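Local coordinates for protein GlcNAc Inducible Gene 2, GIG2 (Candida albicans, PDB 6AKZ) that probably acts as an iron-dependent oxygenase of the DUF1479 family, binding an Fe(III) ion within a cupin-type fold, at residues 11-16 with 325-330; 208-213 with 280-285; 232-237 with 251-256. All blocks are in the same frame, centred on the assembly; numbering follows the deposited sequence.

Contact 1: 11-16 with 325-330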
loop_
_atom_site.group_PDB
_atom_site.type_symbol
_atom_site.label_atom_id
_atom_site.label_comp_id
_atom_site.label_asym_id
_atom_site.label_seq_id
_atom_site.Cartn_x
_atom_site.Cartn_y
_atom_site.Cartn_z
ATOM N N THR A 11 -19.431 -3.927 -21.469
ATOM C CA THR A 11 -18.134 -3.836 -22.137
ATOM C C THR A 11 -17.314 -2.689 -21.528
ATOM O O THR A 11 -17.839 -1.600 -21.324
ATOM C CB THR A 11 -18.351 -3.683 -23.638
ATOM O OG1 THR A 11 -18.896 -4.911 -24.096
ATOM C CG2 THR A 11 -17.081 -3.428 -24.397
ATOM N N PRO A 12 -16.028 -2.935 -21.202
ATOM C CA PRO A 12 -15.252 -1.818 -20.661
ATOM C C PRO A 12 -15.015 -0.744 -21.723
ATOM O O PRO A 12 -14.844 -1.096 -22.888
ATOM C CB PRO A 12 -13.898 -2.474 -20.223
ATOM C CG PRO A 12 -14.054 -3.957 -20.397
ATOM C CD PRO A 12 -15.207 -4.147 -21.358
ATOM N N PRO A 13 -14.993 0.549 -21.325
ATOM C CA PRO A 13 -14.723 1.592 -22.289
ATOM C C PRO A 13 -13.334 1.506 -22.891
ATOM O O PRO A 13 -12.417 0.866 -22.350
ATOM C CB PRO A 13 -14.933 2.902 -21.507
ATOM C CG PRO A 13 -14.767 2.540 -20.094
ATOM C CD PRO A 13 -15.199 1.094 -19.979
ATOM N N ASP A 14 -13.204 2.113 -24.060
ATOM C CA ASP A 14 -11.919 2.286 -24.681
ATOM C C ASP A 14 -11.236 3.462 -23.967
ATOM O O ASP A 14 -11.910 4.417 -23.534
ATOM C CB ASP A 14 -12.075 2.588 -26.186
ATOM C CG ASP A 14 -12.255 1.337 -27.054
ATOM O OD1 ASP A 14 -12.105 0.179 -26.593
ATOM O OD2 ASP A 14 -12.491 1.515 -28.267
ATOM N N LEU A 15 -9.920 3.356 -23.769
ATOM C CA LEU A 15 -9.095 4.525 -23.446
ATOM C C LEU A 15 -8.641 5.103 -24.793
ATOM O O LEU A 15 -8.985 4.558 -25.828
ATOM C CB LEU A 15 -7.868 4.110 -22.598
ATOM C CG LEU A 15 -8.157 3.488 -21.205
ATOM C CD1 LEU A 15 -6.843 3.023 -20.594
ATOM C CD2 LEU A 15 -8.812 4.508 -20.297
ATOM N N ASP A 16 -7.811 6.139 -24.793
ATOM C CA ASP A 16 -7.098 6.528 -26.044
ATOM C C ASP A 16 -6.390 5.339 -26.749
ATOM O O ASP A 16 -5.939 4.409 -26.053
ATOM C CB ASP A 16 -6.096 7.633 -25.737
ATOM C CG ASP A 16 -5.401 8.136 -26.983
ATOM O OD1 ASP A 16 -4.388 7.515 -27.419
ATOM O OD2 ASP A 16 -5.903 9.143 -27.530
ATOM N N ASP A 325 -14.431 -3.522 -9.250
ATOM C CA ASP A 325 -15.839 -3.881 -8.908
ATOM C C ASP A 325 -16.726 -4.224 -10.087
ATOM O O ASP A 325 -17.834 -4.737 -9.876
ATOM C CB ASP A 325 -16.522 -2.791 -8.141
ATOM C CG ASP A 325 -16.579 -1.493 -8.900
ATOM O OD1 ASP A 325 -15.581 -1.131 -9.608
ATOM O OD2 ASP A 325 -17.632 -0.858 -8.781
ATOM N N LYS A 326 -16.273 -3.949 -11.290
ATOM C CA LYS A 326 -17.080 -4.117 -12.504
ATOM C C LYS A 326 -16.583 -5.222 -13.466
ATOM O O LYS A 326 -17.359 -6.086 -13.895
ATOM C CB LYS A 326 -17.141 -2.757 -13.198
ATOM C CG LYS A 326 -18.404 -2.471 -13.963
ATOM C CD LYS A 326 -18.662 -0.968 -14.099
ATOM C CE LYS A 326 -19.566 -0.701 -15.300
ATOM N NZ LYS A 326 -20.363 0.558 -15.188
ATOM N N PHE A 327 -15.320 -5.183 -13.839
ATOM C CA PHE A 327 -14.815 -6.075 -14.910
ATOM C C PHE A 327 -13.835 -7.134 -14.427
ATOM O O PHE A 327 -13.117 -7.721 -15.196
ATOM C CB PHE A 327 -14.212 -5.247 -16.007
ATOM C CG PHE A 327 -15.143 -4.157 -16.514
ATOM C CD1 PHE A 327 -16.229 -4.480 -17.325
ATOM C CD2 PHE A 327 -14.932 -2.824 -16.193
ATOM C CE1 PHE A 327 -17.099 -3.471 -17.769
ATOM C CE2 PHE A 327 -15.785 -1.816 -16.644
ATOM C CZ PHE A 327 -16.873 -2.159 -17.436
ATOM N N TYR A 328 -13.845 -7.422 -13.134
ATOM C CA TYR A 328 -12.913 -8.408 -12.547
ATOM C C TYR A 328 -13.723 -9.474 -11.761
ATOM O O TYR A 328 -13.497 -9.750 -10.548
ATOM C CB TYR A 328 -11.889 -7.685 -11.665
ATOM C CG TYR A 328 -10.998 -6.755 -12.440
ATOM C CD1 TYR A 328 -11.410 -5.457 -12.819
ATOM C CD2 TYR A 328 -9.750 -7.159 -12.813
ATOM C CE1 TYR A 328 -10.553 -4.604 -13.535
ATOM C CE2 TYR A 328 -8.928 -6.380 -13.601
ATOM C CZ TYR A 328 -9.282 -5.070 -13.914
ATOM O OH TYR A 328 -8.373 -4.329 -14.677
ATOM N N PRO A 329 -14.695 -10.108 -12.444
ATOM C CA PRO A 329 -15.658 -10.931 -11.647
ATOM C C PRO A 329 -15.118 -12.183 -10.954
ATOM O O PRO A 329 -15.690 -12.586 -9.940
ATOM C CB PRO A 329 -16.712 -11.354 -12.681
ATOM C CG PRO A 329 -15.911 -11.402 -13.963
ATOM C CD PRO A 329 -14.960 -10.230 -13.880
ATOM N N HIS A 330 -14.027 -12.762 -11.435
ATOM C CA HIS A 330 -13.452 -13.919 -10.835
ATOM C C HIS A 330 -12.826 -13.591 -9.485
ATOM O O HIS A 330 -12.558 -14.490 -8.738
ATOM C CB HIS A 330 -12.355 -14.537 -11.706
ATOM C CG HIS A 330 -12.835 -15.018 -13.044
ATOM N ND1 HIS A 330 -13.015 -14.173 -14.118
ATOM C CD2 HIS A 330 -13.122 -16.262 -13.495
ATOM C CE1 HIS A 330 -13.417 -14.863 -15.166
ATOM N NE2 HIS A 330 -13.499 -16.130 -14.819
#
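The aromatic ring of Phe-327 is sandwiched between a proline from the N-terminal arm and its own chain neighbour. Over the centre of one face sits CB of Pro-12, 3.9 Å from the ring centroid and only 4° off the ring normal, a CH-pi contact made squarely over the face. The opposite face carries CG of Lys-326, 3.7 Å above the plane but displaced toward the rim.

Pro-12 touches the ring with several atoms. Its CG lies 3.8 Å from CD1 of Phe-327, while its CA reaches CZ of the same ring at 3.6 Å, so the pyrrolidine spans the aromatic face from the root of the side chain to its far end. On either side of the proline the chain only skirts the ring: the carbonyl carbon of Thr-11 approaches CE1 of Phe-327 to 3.8 Å, and CD of Pro-13 stays 4.5 Å from CZ, both obliquely. Phe-327 holds CG beside its backbone N (chi1 -52°), and this turns the ring out of its loop to meet the arm. The contact is entirely apolar and joins two pieces of irregular backbone; Pro-12 to Asp-14 adopt the extended torsions of a polyproline II chain.

Further partners flank both segments. Lys-311 forms a salt bridge with Asp-14 and a hydrogen bond to O of Pro-12, and Trp-292 also packs on Pro-12. In the other segment, O of Phe-327 accepts from NE of Arg-288, and Tyr-328 rests on Tyr-284 and Ile-285 of helix 278-287. The arm then runs to Asp-16, whose OD1 caps N of Arg-18 at the start of helix 18-26, while 325-330 belongs to the loop joining strands 322-323 and 336-337.

Contact 2: 208-213 with 280-285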
loop_
_atom_site.group_PDB
_atom_site.type_symbol
_atom_site.label_atom_id
_atom_site.label_comp_id
_atom_site.label_asym_id
_atom_site.label_seq_id
_atom_site.Cartn_x
_atom_site.Cartn_y
_atom_site.Cartn_z
ATOM N N GLU A 208 7.776 -3.624 -15.450
ATOM C CA GLU A 208 8.776 -4.642 -15.317
ATOM C C GLU A 208 8.653 -5.449 -14.039
ATOM O O GLU A 208 9.131 -6.569 -14.021
ATOM C CB GLU A 208 10.237 -4.124 -15.328
ATOM C CG GLU A 208 10.795 -3.781 -16.671
ATOM C CD GLU A 208 11.047 -5.000 -17.555
ATOM O OE1 GLU A 208 11.971 -5.877 -17.333
ATOM O OE2 GLU A 208 10.278 -5.049 -18.489
ATOM N N VAL A 209 8.100 -4.868 -12.981
ATOM C CA VAL A 209 7.729 -5.628 -11.746
ATOM C C VAL A 209 6.957 -6.917 -12.081
ATOM O O VAL A 209 7.101 -7.940 -11.411
ATOM C CB VAL A 209 6.927 -4.722 -10.781
ATOM C CG1 VAL A 209 6.410 -5.499 -9.552
ATOM C CG2 VAL A 209 7.763 -3.529 -10.372
ATOM N N TYR A 210 6.075 -6.838 -13.099
ATOM C CA TYR A 210 5.159 -7.907 -13.494
ATOM C C TYR A 210 5.634 -8.695 -14.749
ATOM O O TYR A 210 4.886 -9.504 -15.293
ATOM C CB TYR A 210 3.767 -7.304 -13.718
ATOM C CG TYR A 210 3.300 -6.487 -12.524
ATOM C CD1 TYR A 210 2.882 -7.106 -11.353
ATOM C CD2 TYR A 210 3.331 -5.095 -12.519
ATOM C CE1 TYR A 210 2.486 -6.370 -10.301
ATOM C CE2 TYR A 210 2.885 -4.382 -11.466
ATOM C CZ TYR A 210 2.495 -5.029 -10.347
ATOM O OH TYR A 210 2.146 -4.301 -9.276
ATOM N N LYS A 211 6.903 -8.598 -15.103
ATOM C CA LYS A 211 7.441 -9.300 -16.253
ATOM C C LYS A 211 7.100 -10.796 -16.307
ATOM O O LYS A 211 6.726 -11.277 -17.345
ATOM C CB LYS A 211 8.951 -9.154 -16.240
ATOM C CG LYS A 211 9.637 -9.673 -17.501
ATOM C CD LYS A 211 10.973 -8.939 -17.646
ATOM C CE LYS A 211 11.607 -9.124 -19.001
ATOM N NZ LYS A 211 12.182 -10.503 -19.052
ATOM N N SER A 212 7.227 -11.511 -15.191
ATOM C CA SER A 212 6.964 -12.966 -15.129
ATOM C C SER A 212 5.536 -13.272 -15.558
ATOM O O SER A 212 5.307 -14.232 -16.265
ATOM C CB SER A 212 7.190 -13.513 -13.717
ATOM O OG SER A 212 8.576 -13.610 -13.406
ATOM N N ILE A 213 4.606 -12.391 -15.212
ATOM C CA ILE A 213 3.227 -12.573 -15.628
ATOM C C ILE A 213 3.082 -12.353 -17.152
ATOM O O ILE A 213 2.426 -13.128 -17.833
ATOM C CB ILE A 213 2.343 -11.632 -14.838
ATOM C CG1 ILE A 213 2.427 -11.962 -13.330
ATOM C CG2 ILE A 213 0.927 -11.600 -15.393
ATOM C CD1 ILE A 213 1.687 -10.942 -12.487
ATOM N N LEU A 280 -2.208 -14.838 -7.138
ATOM C CA LEU A 280 -3.324 -15.074 -8.060
ATOM C C LEU A 280 -4.038 -13.796 -8.415
ATOM O O LEU A 280 -4.462 -13.587 -9.578
ATOM C CB LEU A 280 -4.302 -16.100 -7.484
ATOM C CG LEU A 280 -3.811 -17.500 -7.351
ATOM C CD1 LEU A 280 -4.868 -18.410 -6.799
ATOM C CD2 LEU A 280 -3.279 -18.049 -8.642
ATOM N N SER A 281 -4.230 -12.928 -7.418
ATOM C CA SER A 281 -4.817 -11.634 -7.666
ATOM C C SER A 281 -4.116 -10.811 -8.777
ATOM O O SER A 281 -4.757 -10.305 -9.690
ATOM C CB SER A 281 -4.954 -10.808 -6.404
ATOM O OG SER A 281 -5.984 -11.274 -5.519
ATOM N N MET A 282 -2.828 -10.627 -8.637
ATOM C CA MET A 282 -2.108 -9.826 -9.583
ATOM C C MET A 282 -1.905 -10.498 -10.959
ATOM O O MET A 282 -1.827 -9.831 -11.955
ATOM C CB MET A 282 -0.788 -9.306 -9.001
ATOM C CG MET A 282 -0.952 -8.306 -7.859
ATOM S SD MET A 282 -2.049 -6.936 -8.242
ATOM C CE MET A 282 -1.290 -6.166 -9.662
ATOM N N ALA A 283 -1.847 -11.802 -10.996
ATOM C CA ALA A 283 -1.770 -12.514 -12.283
ATOM C C ALA A 283 -3.062 -12.175 -12.999
ATOM O O ALA A 283 -3.056 -11.861 -14.158
ATOM C CB ALA A 283 -1.598 -13.999 -12.053
ATOM N N TYR A 284 -4.184 -12.211 -12.323
ATOM C CA TYR A 284 -5.478 -12.000 -12.959
ATOM C C TYR A 284 -5.661 -10.555 -13.389
ATOM O O TYR A 284 -6.014 -10.259 -14.549
ATOM C CB TYR A 284 -6.582 -12.363 -11.966
ATOM C CG TYR A 284 -7.978 -12.238 -12.531
ATOM C CD1 TYR A 284 -8.589 -13.272 -13.271
ATOM C CD2 TYR A 284 -8.709 -11.067 -12.310
ATOM C CE1 TYR A 284 -9.897 -13.114 -13.761
ATOM C CE2 TYR A 284 -10.001 -10.926 -12.798
ATOM C CZ TYR A 284 -10.592 -11.946 -13.491
ATOM O OH TYR A 284 -11.894 -11.740 -13.943
ATOM N N ILE A 285 -5.304 -9.645 -12.507
ATOM C CA ILE A 285 -5.459 -8.209 -12.740
ATOM C C ILE A 285 -4.590 -7.816 -13.912
ATOM O O ILE A 285 -5.106 -7.142 -14.812
ATOM C CB ILE A 285 -5.153 -7.368 -11.500
ATOM C CG1 ILE A 285 -6.324 -7.570 -10.509
ATOM C CG2 ILE A 285 -5.037 -5.879 -11.758
ATOM C CD1 ILE A 285 -6.056 -7.253 -9.062
#
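The hydroxyl of Tyr-210, which the methyl of Met-282 approaches, is held by polar partners from elsewhere in the chain: it is hydrogen-bonded to OD2 of Asp-352 and more weakly to NE of Arg-200. CE of Met-282 lies 3.9 Å from this OH and 3.8 Å from CE1 of the same ring, arriving obliquely at the phenol end. It gets there because the methionine chain is folded, with bends at both chi2 (-52°) and chi3 (-59°). One face of the tyrosine ring is filled by its neighbour Val-209, whose CG1 sits 3.9 Å above the centre.

The setting is a helix-to-helix junction. A type I turn from Glu-208 to Lys-211 leads into the short helix 211-214, with Tyr-210 in the N-cap position; Tyr-210 ahead of this helix and Ile-213 within it face helix 278-287. Ile-213 makes the second half of the contact, by its long branch: CD1 lies 3.7 Å from O of Met-282 and 3.8 Å from CA of Ala-283, against the helix backbone itself. The small alanine lets the chains draw close, CA of Ile-213 and CA of Ala-283 being 6.0 Å apart.

Around the contact, Ala-283 packs on Leu-42 of helix 32-56, and Met-282 touches Leu-193, which in sequence stands between the iron ligands His-192 and Asp-194. The side chain of Met-282 is about 13 Å from the bound Fe(III) ion.

Contact 3: 232-237 with 251-256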
loop_
_atom_site.group_PDB
_atom_site.type_symbol
_atom_site.label_atom_id
_atom_site.label_comp_id
_atom_site.label_asym_id
_atom_site.label_seq_id
_atom_site.Cartn_x
_atom_site.Cartn_y
_atom_site.Cartn_z
ATOM N N SER A 232 9.865 2.597 -9.982
ATOM C CA SER A 232 8.579 2.730 -10.627
ATOM C C SER A 232 8.024 4.138 -10.318
ATOM O O SER A 232 8.135 4.651 -9.230
ATOM C CB SER A 232 7.599 1.642 -10.143
ATOM O OG SER A 232 7.291 1.779 -8.747
ATOM N N LYS A 233 7.339 4.677 -11.313
ATOM C CA LYS A 233 6.618 5.947 -11.251
ATOM C C LYS A 233 5.166 5.604 -11.104
ATOM O O LYS A 233 4.577 5.080 -12.049
ATOM C CB LYS A 233 6.858 6.708 -12.547
ATOM C CG LYS A 233 8.300 7.057 -12.774
ATOM C CD LYS A 233 8.512 7.725 -14.127
ATOM C CE LYS A 233 8.022 9.159 -14.077
ATOM N NZ LYS A 233 8.582 9.936 -15.226
ATOM N N GLU A 234 4.643 5.768 -9.894
ATOM C CA GLU A 234 3.270 5.498 -9.605
ATOM C C GLU A 234 2.314 6.545 -10.181
ATOM O O GLU A 234 1.110 6.304 -10.216
ATOM C CB GLU A 234 3.033 5.384 -8.076
ATOM C CG GLU A 234 3.625 4.057 -7.608
ATOM C CD GLU A 234 3.338 3.731 -6.139
ATOM O OE1 GLU A 234 2.550 4.419 -5.500
ATOM O OE2 GLU A 234 3.878 2.728 -5.688
ATOM N N ASN A 235 2.853 7.699 -10.606
ATOM C CA ASN A 235 2.034 8.791 -11.132
ATOM C C ASN A 235 2.747 9.384 -12.326
ATOM O O ASN A 235 3.682 10.127 -12.209
ATOM C CB ASN A 235 1.779 9.834 -10.136
ATOM C CG ASN A 235 0.835 10.920 -10.654
ATOM O OD1 ASN A 235 0.253 10.848 -11.767
ATOM N ND2 ASN A 235 0.709 11.912 -9.879
ATOM N N LEU A 236 2.276 9.037 -13.492
ATOM C CA LEU A 236 2.849 9.592 -14.727
ATOM C C LEU A 236 2.212 10.921 -15.165
ATOM O O LEU A 236 2.576 11.473 -16.205
ATOM C CB LEU A 236 2.643 8.576 -15.818
ATOM C CG LEU A 236 3.619 7.412 -15.793
ATOM C CD1 LEU A 236 3.264 6.561 -16.951
ATOM C CD2 LEU A 236 5.070 7.883 -15.911
ATOM N N TYR A 237 1.236 11.403 -14.420
ATOM C CA TYR A 237 0.361 12.427 -14.877
ATOM C C TYR A 237 0.675 13.588 -13.961
ATOM O O TYR A 237 -0.149 14.432 -13.786
ATOM C CB TYR A 237 -1.108 11.895 -14.865
ATOM C CG TYR A 237 -1.335 10.786 -15.897
ATOM C CD1 TYR A 237 -0.980 9.461 -15.644
ATOM C CD2 TYR A 237 -1.865 11.056 -17.138
ATOM C CE1 TYR A 237 -1.149 8.452 -16.594
ATOM C CE2 TYR A 237 -2.008 10.073 -18.104
ATOM C CZ TYR A 237 -1.646 8.777 -17.848
ATOM O OH TYR A 237 -1.818 7.823 -18.798
ATOM N N SER A 251 1.402 10.220 -2.863
ATOM C CA SER A 251 2.688 10.620 -3.402
ATOM C C SER A 251 3.853 9.757 -2.940
ATOM O O SER A 251 4.923 9.924 -3.461
ATOM C CB SER A 251 3.021 12.075 -2.978
ATOM O OG SER A 251 2.236 12.939 -3.729
ATOM N N SER A 252 3.678 8.876 -1.984
ATOM C CA SER A 252 4.779 8.023 -1.512
ATOM C C SER A 252 4.673 6.600 -2.123
ATOM O O SER A 252 3.605 6.175 -2.569
ATOM C CB SER A 252 4.714 7.934 0.015
ATOM O OG SER A 252 3.549 7.179 0.427
ATOM N N PHE A 253 5.813 5.927 -2.178
ATOM C CA PHE A 253 5.963 4.517 -2.536
ATOM C C PHE A 253 5.832 3.739 -1.259
ATOM O O PHE A 253 6.740 3.797 -0.400
ATOM C CB PHE A 253 7.317 4.282 -3.199
ATOM C CG PHE A 253 7.701 2.870 -3.332
ATOM C CD1 PHE A 253 6.801 1.900 -3.827
ATOM C CD2 PHE A 253 8.955 2.467 -2.986
ATOM C CE1 PHE A 253 7.192 0.571 -3.937
ATOM C CE2 PHE A 253 9.333 1.127 -3.062
ATOM C CZ PHE A 253 8.454 0.174 -3.535
ATOM N N ARG A 254 4.680 3.067 -1.058
ATOM C CA ARG A 254 4.486 2.303 0.187
ATOM C C ARG A 254 4.494 0.819 -0.270
ATOM O O ARG A 254 3.803 0.484 -1.246
ATOM C CB ARG A 254 3.123 2.625 0.829
ATOM C CG ARG A 254 2.950 4.102 1.231
ATOM C CD ARG A 254 1.563 4.388 1.753
ATOM N NE ARG A 254 0.564 4.244 0.693
ATOM C CZ ARG A 254 -0.753 4.322 0.876
ATOM N NH1 ARG A 254 -1.226 4.641 2.064
ATOM N NH2 ARG A 254 -1.583 4.192 -0.171
ATOM N N THR A 255 5.290 -0.006 0.394
ATOM C CA THR A 255 5.331 -1.432 0.189
ATOM C C THR A 255 4.102 -2.062 0.812
ATOM O O THR A 255 3.586 -3.072 0.270
ATOM C CB THR A 255 6.585 -2.055 0.816
ATOM O OG1 THR A 255 6.823 -1.537 2.146
ATOM C CG2 THR A 255 7.791 -1.692 0.012
ATOM N N LEU A 256 3.702 -1.533 1.966
ATOM C CA LEU A 256 2.551 -2.052 2.669
ATOM C C LEU A 256 1.665 -0.952 3.089
ATOM O O LEU A 256 2.175 0.091 3.563
ATOM C CB LEU A 256 2.998 -2.775 3.932
ATOM C CG LEU A 256 3.902 -3.998 3.775
ATOM C CD1 LEU A 256 4.293 -4.467 5.186
ATOM C CD2 LEU A 256 3.183 -5.098 3.001
HETATM O O HOH W 1 2.905 1.829 -3.316
#
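Water-mediated hydrogen bonding carries the polar link between Glu-234 and the 251-256 chain. Water 1 donates to OE2 of Glu-234 at 2.7 Å and to the backbone O of Arg-254 at 2.6 Å, so that both its protons serve to bridge a carboxylate and a carbonyl.

Direct van der Waals contact involves the same carboxylate. Its OE2 meets the rim of the Phe-253 ring near the ring plane, 3.6 Å from CD1, with the carboxylate and ring planes 86° apart; an oxygen in this place faces the slightly positive C-H edge and not the pi cloud. Glu-234 spans the gap by an outstretched chain (chi2 -174°).

A pair of acceptors also meets: OE1 of Glu-234 lies 3.6 Å from O of Ser-252, two oxygens that offer each other no proton by themselves, an approach that is probably mildly unfavourable.

Just after the glutamate, a hydrogen bond within 232-237 closes an Asx turn. OD1 of Asn-235 accepts from N of Tyr-237 at 2.9 Å, although the donor stands well above the carbonyl plane.

The contact is buried near the iron site, the side chain of Glu-234 being about 7 Å from that of the ligand Asp-194. Glu-234 also packs on Tyr-206 of helix 204-208, and Asn-235 on Glu-199 of helix 199-202. The 251-256 segment runs directly into strand 256-261 of the large mixed sheet, so the contact sets the loop beside these short helices against the entry to that strand.

How the contacts relate
The three contacts are nested one inside the next. From the N terminus, 11-16 meets 325-330 and closes the widest loop, contact 1. Inside it, 208-213 pairs with 280-285 in contact 2, and inside that, contact 3 joins 232-237 to 251-256 across a short excursion that is partly unmodelled. Contacts 1 and 2 touch: ND1 of His-330 lies 2.7 Å from OH of Tyr-284, a probable hydrogen bond, so the N-terminal arm is coupled through the 325-330 loop to helix 278-287. Contact 3, by the large sheet, touches neither of the others, although its nearest atoms come within about 5 Å of contact 2; their centres are about 17 Å apart.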